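Local coordinates for RctB replication initiator protein (Vibrio cholerae, PDB 5UBE), which initiates replication of the cholera bacterium's second chromosome, probably by binding origin DNA, and resembles the initiators of plasmids, at residues H19-S24 with G92-I97; A26-I31 with L50-G55; Q33-K38 with S43-L48. One frame throughout, in Å; residues are numbered along the deposited sequence.

Contact 1 of 3, residues H19-S24 with G92-I97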
loop_
_atom_site.group_PDB
_atom_site.type_symbol
_atom_site.label_atom_id
_atom_site.label_comp_id
_atom_site.label_asym_id
_atom_site.label_seq_id
_atom_site.Cartn_x
_atom_site.Cartn_y
_atom_site.Cartn_z
ATOM N N HIS A 19 -1.915 2.687 7.782
ATOM C CA HIS A 19 -2.292 1.643 6.852
ATOM C C HIS A 19 -1.049 0.948 6.308
ATOM O O HIS A 19 0.040 1.524 6.271
ATOM C CB HIS A 19 -3.131 2.218 5.709
ATOM C CG HIS A 19 -4.563 2.451 6.071
ATOM N ND1 HIS A 19 -5.459 3.060 5.219
ATOM C CD2 HIS A 19 -5.259 2.148 7.192
ATOM C CE1 HIS A 19 -6.643 3.122 5.798
ATOM N NE2 HIS A 19 -6.549 2.577 6.996
ATOM N N LEU A 20 -1.231 -0.300 5.864
ATOM C CA LEU A 20 -0.139 -1.196 5.508
ATOM C C LEU A 20 -0.277 -1.701 4.076
ATOM O O LEU A 20 -1.383 -1.957 3.597
ATOM C CB LEU A 20 -0.106 -2.399 6.447
ATOM C CG LEU A 20 0.170 -2.124 7.920
ATOM C CD1 LEU A 20 0.266 -3.429 8.698
ATOM C CD2 LEU A 20 1.447 -1.331 8.057
ATOM N N PHE A 21 0.866 -1.874 3.413
ATOM C CA PHE A 21 0.937 -2.375 2.045
ATOM C C PHE A 21 1.799 -3.627 2.004
ATOM O O PHE A 21 2.953 -3.606 2.439
ATOM C CB PHE A 21 1.526 -1.328 1.104
ATOM C CG PHE A 21 0.703 -0.085 1.008
ATOM C CD1 PHE A 21 -0.318 0.012 0.080
ATOM C CD2 PHE A 21 0.934 0.979 1.866
ATOM C CE1 PHE A 21 -1.086 1.167 0.005
ATOM C CE2 PHE A 21 0.173 2.129 1.792
ATOM C CZ PHE A 21 -0.826 2.229 0.875
ATOM N N GLU A 22 1.253 -4.702 1.453
ATOM C CA GLU A 22 2.021 -5.931 1.303
ATOM C C GLU A 22 2.996 -5.789 0.132
ATOM O O GLU A 22 2.585 -5.493 -0.996
ATOM C CB GLU A 22 1.059 -7.103 1.114
ATOM C CG GLU A 22 1.660 -8.359 0.560
ATOM C CD GLU A 22 0.585 -9.290 0.026
ATOM O OE1 GLU A 22 -0.293 -9.694 0.824
ATOM O OE2 GLU A 22 0.603 -9.585 -1.191
ATOM N N VAL A 23 4.288 -5.985 0.410
ATOM C CA VAL A 23 5.309 -5.910 -0.627
ATOM C C VAL A 23 5.169 -7.094 -1.573
ATOM O O VAL A 23 4.939 -8.230 -1.144
ATOM C CB VAL A 23 6.705 -5.874 0.014
ATOM C CG1 VAL A 23 7.783 -5.953 -1.058
ATOM C CG2 VAL A 23 6.865 -4.605 0.856
ATOM N N SER A 24 5.279 -6.831 -2.874
ATOM C CA SER A 24 5.331 -7.914 -3.849
ATOM C C SER A 24 6.256 -7.509 -4.982
ATOM O O SER A 24 6.108 -6.423 -5.548
ATOM C CB SER A 24 3.937 -8.245 -4.391
ATOM O OG SER A 24 3.928 -8.357 -5.812
ATOM N N GLY A 92 -9.657 -0.396 -8.352
ATOM C CA GLY A 92 -9.529 -1.824 -8.176
ATOM C C GLY A 92 -8.106 -2.332 -8.056
ATOM O O GLY A 92 -7.889 -3.532 -8.234
ATOM N N LEU A 93 -7.141 -1.462 -7.730
ATOM C CA LEU A 93 -5.731 -1.845 -7.688
ATOM C C LEU A 93 -5.376 -2.638 -6.438
ATOM O O LEU A 93 -4.434 -3.437 -6.466
ATOM C CB LEU A 93 -4.838 -0.600 -7.768
ATOM C CG LEU A 93 -5.055 0.281 -8.995
ATOM C CD1 LEU A 93 -3.922 1.263 -9.133
ATOM C CD2 LEU A 93 -5.173 -0.573 -10.240
ATOM N N PHE A 94 -6.110 -2.441 -5.347
ATOM C CA PHE A 94 -5.798 -3.034 -4.058
ATOM C C PHE A 94 -6.997 -3.780 -3.503
ATOM O O PHE A 94 -8.117 -3.256 -3.503
ATOM C CB PHE A 94 -5.416 -1.973 -3.014
ATOM C CG PHE A 94 -4.141 -1.269 -3.288
ATOM C CD1 PHE A 94 -2.927 -1.916 -3.105
ATOM C CD2 PHE A 94 -4.152 0.067 -3.678
ATOM C CE1 PHE A 94 -1.734 -1.255 -3.329
ATOM C CE2 PHE A 94 -2.969 0.736 -3.907
ATOM C CZ PHE A 94 -1.760 0.083 -3.726
ATOM N N LYS A 95 -6.741 -4.972 -2.974
ATOM C CA LYS A 95 -7.671 -5.628 -2.069
ATOM C C LYS A 95 -7.426 -5.125 -0.650
ATOM O O LYS A 95 -6.314 -5.268 -0.113
ATOM C CB LYS A 95 -7.505 -7.139 -2.130
ATOM C CG LYS A 95 -8.524 -7.903 -1.312
ATOM C CD LYS A 95 -8.361 -9.399 -1.520
ATOM C CE LYS A 95 -9.418 -10.183 -0.761
ATOM N NZ LYS A 95 -9.121 -11.640 -0.762
ATOM N N GLN A 96 -8.464 -4.542 -0.049
ATOM C CA GLN A 96 -8.401 -4.087 1.337
ATOM C C GLN A 96 -8.686 -5.254 2.273
ATOM O O GLN A 96 -9.756 -5.869 2.206
ATOM C CB GLN A 96 -9.394 -2.958 1.585
ATOM C CG GLN A 96 -9.152 -1.723 0.751
ATOM C CD GLN A 96 -9.843 -0.506 1.338
ATOM O OE1 GLN A 96 -10.898 -0.096 0.857
ATOM N NE2 GLN A 96 -9.253 0.077 2.392
ATOM N N ILE A 97 -7.735 -5.538 3.154
ATOM C CA ILE A 97 -7.803 -6.650 4.095
ATOM C C ILE A 97 -7.697 -6.086 5.504
ATOM O O ILE A 97 -6.633 -5.568 5.865
ATOM C CB ILE A 97 -6.667 -7.648 3.836
ATOM C CG1 ILE A 97 -6.684 -8.104 2.371
ATOM C CG2 ILE A 97 -6.738 -8.819 4.815
ATOM C CD1 ILE A 97 -5.467 -8.922 1.965
#

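Contact 2 of 3, residues A26-I31 with L50-G55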
loop_
_atom_site.group_PDB
_atom_site.type_symbol
_atom_site.label_atom_id
_atom_site.label_comp_id
_atom_site.label_asym_id
_atom_site.label_seq_id
_atom_site.Cartn_x
_atom_site.Cartn_y
_atom_site.Cartn_z
ATOM N N ALA A 26 6.245 -9.083 -7.871
ATOM C CA ALA A 26 5.411 -9.155 -9.069
ATOM C C ALA A 26 4.746 -7.818 -9.366
ATOM O O ALA A 26 4.594 -7.445 -10.538
ATOM C CB ALA A 26 4.346 -10.248 -8.918
ATOM N N ALA A 27 4.353 -7.081 -8.319
ATOM C CA ALA A 27 3.696 -5.793 -8.504
ATOM C C ALA A 27 4.588 -4.797 -9.223
ATOM O O ALA A 27 4.083 -3.831 -9.803
ATOM C CB ALA A 27 3.256 -5.227 -7.150
ATOM N N ILE A 28 5.900 -5.014 -9.215
ATOM C CA ILE A 28 6.797 -4.100 -9.917
ATOM C C ILE A 28 6.466 -4.081 -11.404
ATOM O O ILE A 28 6.469 -3.022 -12.043
ATOM C CB ILE A 28 8.265 -4.494 -9.655
ATOM C CG1 ILE A 28 8.561 -4.463 -8.154
ATOM C CG2 ILE A 28 9.215 -3.573 -10.404
ATOM C CD1 ILE A 28 9.865 -5.184 -7.771
ATOM N N ASP A 29 6.144 -5.246 -11.973
ATOM C CA ASP A 29 5.678 -5.273 -13.361
ATOM C C ASP A 29 4.227 -4.812 -13.489
ATOM O O ASP A 29 3.875 -4.135 -14.462
ATOM C CB ASP A 29 5.818 -6.677 -13.947
ATOM C CG ASP A 29 7.252 -7.178 -13.942
ATOM O OD1 ASP A 29 8.187 -6.367 -14.133
ATOM O OD2 ASP A 29 7.438 -8.394 -13.752
ATOM N N TRP A 30 3.370 -5.197 -12.535
ATOM C CA TRP A 30 1.954 -4.846 -12.600
ATOM C C TRP A 30 1.759 -3.342 -12.688
ATOM O O TRP A 30 0.818 -2.866 -13.340
ATOM C CB TRP A 30 1.224 -5.381 -11.368
ATOM C CG TRP A 30 1.231 -6.867 -11.228
ATOM C CD1 TRP A 30 1.674 -7.783 -12.150
ATOM C CD2 TRP A 30 0.738 -7.623 -10.113
ATOM N NE1 TRP A 30 1.506 -9.054 -11.660
ATOM C CE2 TRP A 30 0.926 -8.987 -10.419
ATOM C CE3 TRP A 30 0.166 -7.278 -8.883
ATOM C CZ2 TRP A 30 0.569 -10.011 -9.535
ATOM C CZ3 TRP A 30 -0.201 -8.301 -8.010
ATOM C CH2 TRP A 30 0.008 -9.650 -8.340
ATOM N N ILE A 31 2.617 -2.583 -12.007
ATOM C CA ILE A 31 2.431 -1.134 -11.890
ATOM C C ILE A 31 2.527 -0.472 -13.257
ATOM O O ILE A 31 1.748 0.433 -13.579
ATOM C CB ILE A 31 3.450 -0.551 -10.887
ATOM C CG1 ILE A 31 3.031 -0.890 -9.458
ATOM C CG2 ILE A 31 3.617 0.966 -11.066
ATOM C CD1 ILE A 31 4.117 -0.598 -8.392
ATOM N N LEU A 50 6.209 4.609 -5.045
ATOM C CA LEU A 50 6.779 4.811 -3.716
ATOM C C LEU A 50 6.736 3.526 -2.900
ATOM O O LEU A 50 7.743 3.123 -2.303
ATOM C CB LEU A 50 6.024 5.918 -2.994
ATOM C CG LEU A 50 6.682 6.568 -1.782
ATOM C CD1 LEU A 50 7.945 7.316 -2.196
ATOM C CD2 LEU A 50 5.676 7.511 -1.130
ATOM N N ILE A 51 5.561 2.891 -2.840
ATOM C CA ILE A 51 5.425 1.598 -2.170
ATOM C C ILE A 51 6.452 0.607 -2.705
ATOM O O ILE A 51 7.164 -0.053 -1.943
ATOM C CB ILE A 51 3.996 1.054 -2.354
ATOM C CG1 ILE A 51 2.965 1.970 -1.670
ATOM C CG2 ILE A 51 3.923 -0.417 -1.870
ATOM C CD1 ILE A 51 1.580 1.882 -2.275
ATOM N N SER A 52 6.513 0.463 -4.028
ATOM C CA SER A 52 7.469 -0.461 -4.635
ATOM C C SER A 52 8.895 -0.152 -4.191
ATOM O O SER A 52 9.604 -1.021 -3.671
ATOM C CB SER A 52 7.341 -0.395 -6.158
ATOM O OG SER A 52 8.233 -1.293 -6.776
ATOM N N LEU A 53 9.324 1.099 -4.352
ATOM C CA LEU A 53 10.707 1.442 -4.032
ATOM C C LEU A 53 10.998 1.275 -2.544
ATOM O O LEU A 53 12.056 0.761 -2.162
ATOM C CB LEU A 53 10.998 2.866 -4.503
ATOM C CG LEU A 53 12.425 3.409 -4.428
ATOM C CD1 LEU A 53 12.673 4.383 -5.572
ATOM C CD2 LEU A 53 12.683 4.100 -3.099
ATOM N N ARG A 54 10.072 1.696 -1.682
ATOM C CA ARG A 54 10.277 1.512 -0.251
ATOM C C ARG A 54 10.263 0.033 0.133
ATOM O O ARG A 54 10.893 -0.354 1.126
ATOM C CB ARG A 54 9.217 2.289 0.533
ATOM C CG ARG A 54 9.319 2.170 2.054
ATOM C CD ARG A 54 10.705 2.603 2.542
ATOM N NE ARG A 54 10.851 2.523 3.991
ATOM C CZ ARG A 54 11.036 1.389 4.665
ATOM N NH1 ARG A 54 11.083 0.217 4.024
ATOM N NH2 ARG A 54 11.165 1.425 5.986
ATOM N N GLY A 55 9.550 -0.807 -0.632
ATOM C CA GLY A 55 9.523 -2.237 -0.356
ATOM C C GLY A 55 10.863 -2.919 -0.527
ATOM O O GLY A 55 11.097 -3.977 0.074
#

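Contact 3 of 3, residues Q33-K38 with S43-L48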
loop_
_atom_site.group_PDB
_atom_site.type_symbol
_atom_site.label_atom_id
_atom_site.label_comp_id
_atom_site.label_asym_id
_atom_site.label_seq_id
_atom_site.Cartn_x
_atom_site.Cartn_y
_atom_site.Cartn_z
ATOM N N GLN A 33 1.744 -2.081 -15.913
ATOM C CA GLN A 33 0.555 -2.541 -16.623
ATOM C C GLN A 33 -0.707 -1.822 -16.168
ATOM O O GLN A 33 -1.627 -1.649 -16.974
ATOM C CB GLN A 33 0.376 -4.050 -16.458
ATOM C CG GLN A 33 1.396 -4.874 -17.212
ATOM C CD GLN A 33 1.188 -6.353 -16.993
ATOM O OE1 GLN A 33 1.232 -6.822 -15.865
ATOM N NE2 GLN A 33 0.925 -7.092 -18.071
ATOM N N TYR A 34 -0.769 -1.388 -14.899
ATOM C CA TYR A 34 -1.952 -0.672 -14.411
ATOM C C TYR A 34 -2.234 0.579 -15.231
ATOM O O TYR A 34 -3.386 1.021 -15.324
ATOM C CB TYR A 34 -1.766 -0.259 -12.951
ATOM C CG TYR A 34 -1.810 -1.351 -11.912
ATOM C CD1 TYR A 34 -2.589 -2.489 -12.080
ATOM C CD2 TYR A 34 -1.078 -1.221 -10.729
ATOM C CE1 TYR A 34 -2.625 -3.474 -11.105
ATOM C CE2 TYR A 34 -1.108 -2.192 -9.758
ATOM C CZ TYR A 34 -1.886 -3.310 -9.943
ATOM O OH TYR A 34 -1.896 -4.257 -8.948
ATOM N N GLN A 35 -1.196 1.174 -15.817
ATOM C CA GLN A 35 -1.355 2.441 -16.514
ATOM C C GLN A 35 -2.157 2.319 -17.799
ATOM O O GLN A 35 -2.482 3.352 -18.392
ATOM C CB GLN A 35 0.020 3.042 -16.794
ATOM C CG GLN A 35 0.754 3.467 -15.520
ATOM C CD GLN A 35 2.246 3.542 -15.725
ATOM O OE1 GLN A 35 3.038 3.170 -14.846
ATOM N NE2 GLN A 35 2.645 4.007 -16.901
ATOM N N HIS A 36 -2.466 1.092 -18.246
ATOM C CA HIS A 36 -3.388 0.853 -19.349
ATOM C C HIS A 36 -4.844 0.967 -18.930
ATOM O O HIS A 36 -5.719 0.915 -19.798
ATOM C CB HIS A 36 -3.195 -0.549 -19.960
ATOM C CG HIS A 36 -1.849 -0.795 -20.578
ATOM N ND1 HIS A 36 -1.637 -0.756 -21.941
ATOM C CD2 HIS A 36 -0.663 -1.153 -20.027
ATOM C CE1 HIS A 36 -0.375 -1.046 -22.199
ATOM N NE2 HIS A 36 0.240 -1.287 -21.054
ATOM N N PHE A 37 -5.136 1.101 -17.637
ATOM C CA PHE A 37 -6.508 1.012 -17.150
ATOM C C PHE A 37 -7.117 2.387 -16.868
ATOM O O PHE A 37 -6.434 3.314 -16.417
ATOM C CB PHE A 37 -6.565 0.129 -15.902
ATOM C CG PHE A 37 -6.156 -1.298 -16.165
ATOM C CD1 PHE A 37 -6.634 -1.973 -17.279
ATOM C CD2 PHE A 37 -5.261 -1.951 -15.337
ATOM C CE1 PHE A 37 -6.249 -3.282 -17.539
ATOM C CE2 PHE A 37 -4.871 -3.265 -15.593
ATOM C CZ PHE A 37 -5.371 -3.930 -16.692
ATOM N N LYS A 38 -8.418 2.506 -17.124
ATOM C CA LYS A 38 -9.096 3.779 -16.924
ATOM C C LYS A 38 -9.003 4.201 -15.468
ATOM O O LYS A 38 -9.104 3.372 -14.559
ATOM C CB LYS A 38 -10.564 3.683 -17.331
ATOM C CG LYS A 38 -10.798 3.599 -18.821
ATOM C CD LYS A 38 -12.284 3.387 -19.102
ATOM C CE LYS A 38 -12.553 3.215 -20.587
ATOM N NZ LYS A 38 -13.954 2.716 -20.811
ATOM N N SER A 43 -0.899 10.620 -10.348
ATOM C CA SER A 43 -0.875 10.740 -8.893
ATOM C C SER A 43 -1.033 9.387 -8.203
ATOM O O SER A 43 -0.487 9.184 -7.112
ATOM C CB SER A 43 -1.972 11.712 -8.440
ATOM O OG SER A 43 -2.019 11.815 -7.030
ATOM N N ILE A 44 -1.787 8.457 -8.795
ATOM C CA ILE A 44 -1.835 7.106 -8.230
ATOM C C ILE A 44 -0.520 6.379 -8.483
ATOM O O ILE A 44 0.018 5.720 -7.588
ATOM C CB ILE A 44 -3.042 6.321 -8.792
ATOM C CG1 ILE A 44 -4.339 6.868 -8.185
ATOM C CG2 ILE A 44 -2.896 4.811 -8.500
ATOM C CD1 ILE A 44 -5.593 6.529 -8.948
ATOM N N VAL A 45 0.015 6.482 -9.706
ATOM C CA VAL A 45 1.285 5.830 -10.020
ATOM C C VAL A 45 2.378 6.295 -9.067
ATOM O O VAL A 45 3.213 5.496 -8.629
ATOM C CB VAL A 45 1.670 6.069 -11.493
ATOM C CG1 VAL A 45 3.037 5.469 -11.792
ATOM C CG2 VAL A 45 0.622 5.449 -12.409
ATOM N N GLU A 46 2.382 7.583 -8.716
ATOM C CA GLU A 46 3.354 8.092 -7.749
ATOM C C GLU A 46 3.324 7.293 -6.453
ATOM O O GLU A 46 4.364 6.833 -5.966
ATOM C CB GLU A 46 3.075 9.566 -7.449
ATOM C CG GLU A 46 3.503 10.560 -8.512
ATOM C CD GLU A 46 3.113 11.987 -8.130
ATOM O OE1 GLU A 46 2.379 12.154 -7.123
ATOM O OE2 GLU A 46 3.538 12.932 -8.831
ATOM N N LEU A 47 2.138 7.157 -5.854
ATOM C CA LEU A 47 1.999 6.316 -4.672
ATOM C C LEU A 47 2.517 4.901 -4.937
ATOM O O LEU A 47 3.278 4.355 -4.135
ATOM C CB LEU A 47 0.537 6.275 -4.222
ATOM C CG LEU A 47 0.285 5.328 -3.047
ATOM C CD1 LEU A 47 0.937 5.890 -1.804
ATOM C CD2 LEU A 47 -1.196 5.063 -2.816
ATOM N N LEU A 48 2.116 4.290 -6.067
ATOM C CA LEU A 48 2.517 2.908 -6.348
ATOM C C LEU A 48 4.034 2.777 -6.449
ATOM O O LEU A 48 4.629 1.866 -5.860
ATOM C CB LEU A 48 1.848 2.393 -7.627
ATOM C CG LEU A 48 0.327 2.525 -7.643
ATOM C CD1 LEU A 48 -0.241 1.804 -8.836
ATOM C CD2 LEU A 48 -0.295 2.016 -6.342
#

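Contact 1 of 3, residues H19-S24 with G92-I97
Phe21 and Phe94 meet ring to ring, a compact example of how two strands that are not neighbours in a sheet can still share one core. The rings are set obliquely: their planes stand at 59° and their centroids 5.5 Å apart, a geometry between stacked and perpendicular. The two rings also play different parts. Phe21 offers its CD1-CE1 side, and its CE1 comes to lie over one face of Phe94, whereas Phe94 CE1 approaches Phe21 at the ring edge, near its plane. Two pairs of rim carbons make the touch, Phe21 CD1 with Phe94 CE1 at 3.9 Å and Phe21 CE1 with Phe94 CZ, also at 3.9 Å. Nearly the same first torsion in both residues (chi1 -62° in Phe21, -67° in Phe94) nonetheless brings different parts of the two rings together. For Phe94 the bond to CB already heads for the other strand, while in Phe21 that bond does not point at the partner, and it is the CD1-CE1 side of the ring that reaches it. The CA atoms of the pair remain 9.1 Å apart, since strand 108-114 runs between strands 20-22 and 94-100. That strand joins the cluster by setting His112 against Phe21 and Phe114 against Phe94. Just before Phe94, Gly92 takes positive phi as the C-prime residue of a Schellman motif, which ends helix 78-91 and turns the chain into its strand. The paired rings lie on the helical side of the sheet, where Leu85 and Ala88 of helix 78-91, Leu48 and Ile51 of helix 42-55, and Leu68 of helix 65-71 pack against them.

Contact 2 of 3, residues A26-I31 with L50-G55
Ser52 faces two isoleucines, Ile28 and Ile31, which lie one turn apart on the neighbouring helix. Its two side-chain atoms divide the work: OG approaches CG1 of Ile28 at 3.5 Å, and CB meets CD1 of Ile31 at 3.9 Å. With OG anti to the backbone N (chi1 -179°), the hydroxyl is directed to the Ile28 side and the methylene is left for Ile31. Ile28 touches with the middle of its longer branch, Ile31 with the end of the same branch. At the nearest approach of the two backbones, Ile28 CA and Ser52 CA are 6.4 Å apart, a spacing that suits the small serine. The seam runs from solvent inward: Ile28 is exposed, Ile31 buried. It joins the first two helices, 26-34 and 42-55, of a helix-turn-helix domain whose order of helices, followed by a strand hairpin, is consistent with a winged-helix fold. Behind the first shell, helical main-chain bonds, such as Ile31 N to Ala27 O at 2.9 Å, hold Ile31 in the regular turn that follows Ile28. Ser24 OG caps Ala27 N at the start of that helix. On its flank, the carbonyl O of Ala26 sits above one face of the Trp30 ring, near the rim, and Trp30 and Ala27 pack on Phe114 of the sheet. Along the second helix, Ile51 turns to Phe114 and Leu68, while Arg54 forms a salt bridge with Glu67 of helix 65-71.

Contact 3 of 3, residues Q33-K38 with S43-L48
The phenol ring of Tyr34 meets Leu48 by the side that carries CD2 and CE2. The methyl CD1 of Leu48 lies 3.7 Å from Tyr34 CD2 and 4.2 Å from Tyr34 CE2, approaching obliquely to the ring. The side chains cross at about a right angle, and CD1 is the leucine atom that touches. Leu93, Phe114, Pro117 and Leu120 also touch the Tyr34 side chain, and the hydroxyl is hydrogen-bonded to the carbonyl O of Ile115. Its polar end is therefore tied to the chain beyond the last strand while its hydrocarbon side serves the helix pair.

The second meeting lies nearer to solvent. Gln35 lays its aliphatic portion across Val45, with CG 3.7 Å from Val45 CG2, and this pair too crosses at about a right angle. In Val45, CG1 is anti to the backbone N (chi1 176°), which leaves CG2 beside that N and turned to the glutamine methylene. What makes both touches possible is the course of the backbone. A type I turn runs from Tyr34 to Phe37, closed by Phe37 N to Tyr34 O at 2.9 Å. After it the chain reverses into helix 42-55, where Thr41 OG1 accepts a hydrogen bond from Ile44 N, and Leu48 N bonds to Ile44 O one turn on.

The two antiparallel helices form a helical hairpin within the helix-turn-helix domain of RctB. Other parts of the fold surround the closed end of this hairpin: Ile44 and Leu47 pack on helix 78-91, Glu46 forms a salt bridge with Arg84 of that helix, Leu48 reaches Phe114 of strand 108-114, and Phe37 rests on Pro117 of helix 117-120.

In the fold
Contacts 2 and 3 are two levels of one helix pair, 26-34 with 42-55, their centres about 11 Å apart; contact 3 lies by the connecting turn and contact 2 further along both helices. Along the chain the three are nested, contact 3 within contact 2 and both within contact 1, which joins strand 20-22 to strand 94-100. Contact 1 is centred about 11 Å from contact 2 and 14 Å from contact 3. Helix 42-55 bridges them, Ile51 reaching Phe21 and Leu48 reaching Phe94. Sheet and helices thus share one core, consistent with a compact winged-helix domain suited to binding DNA.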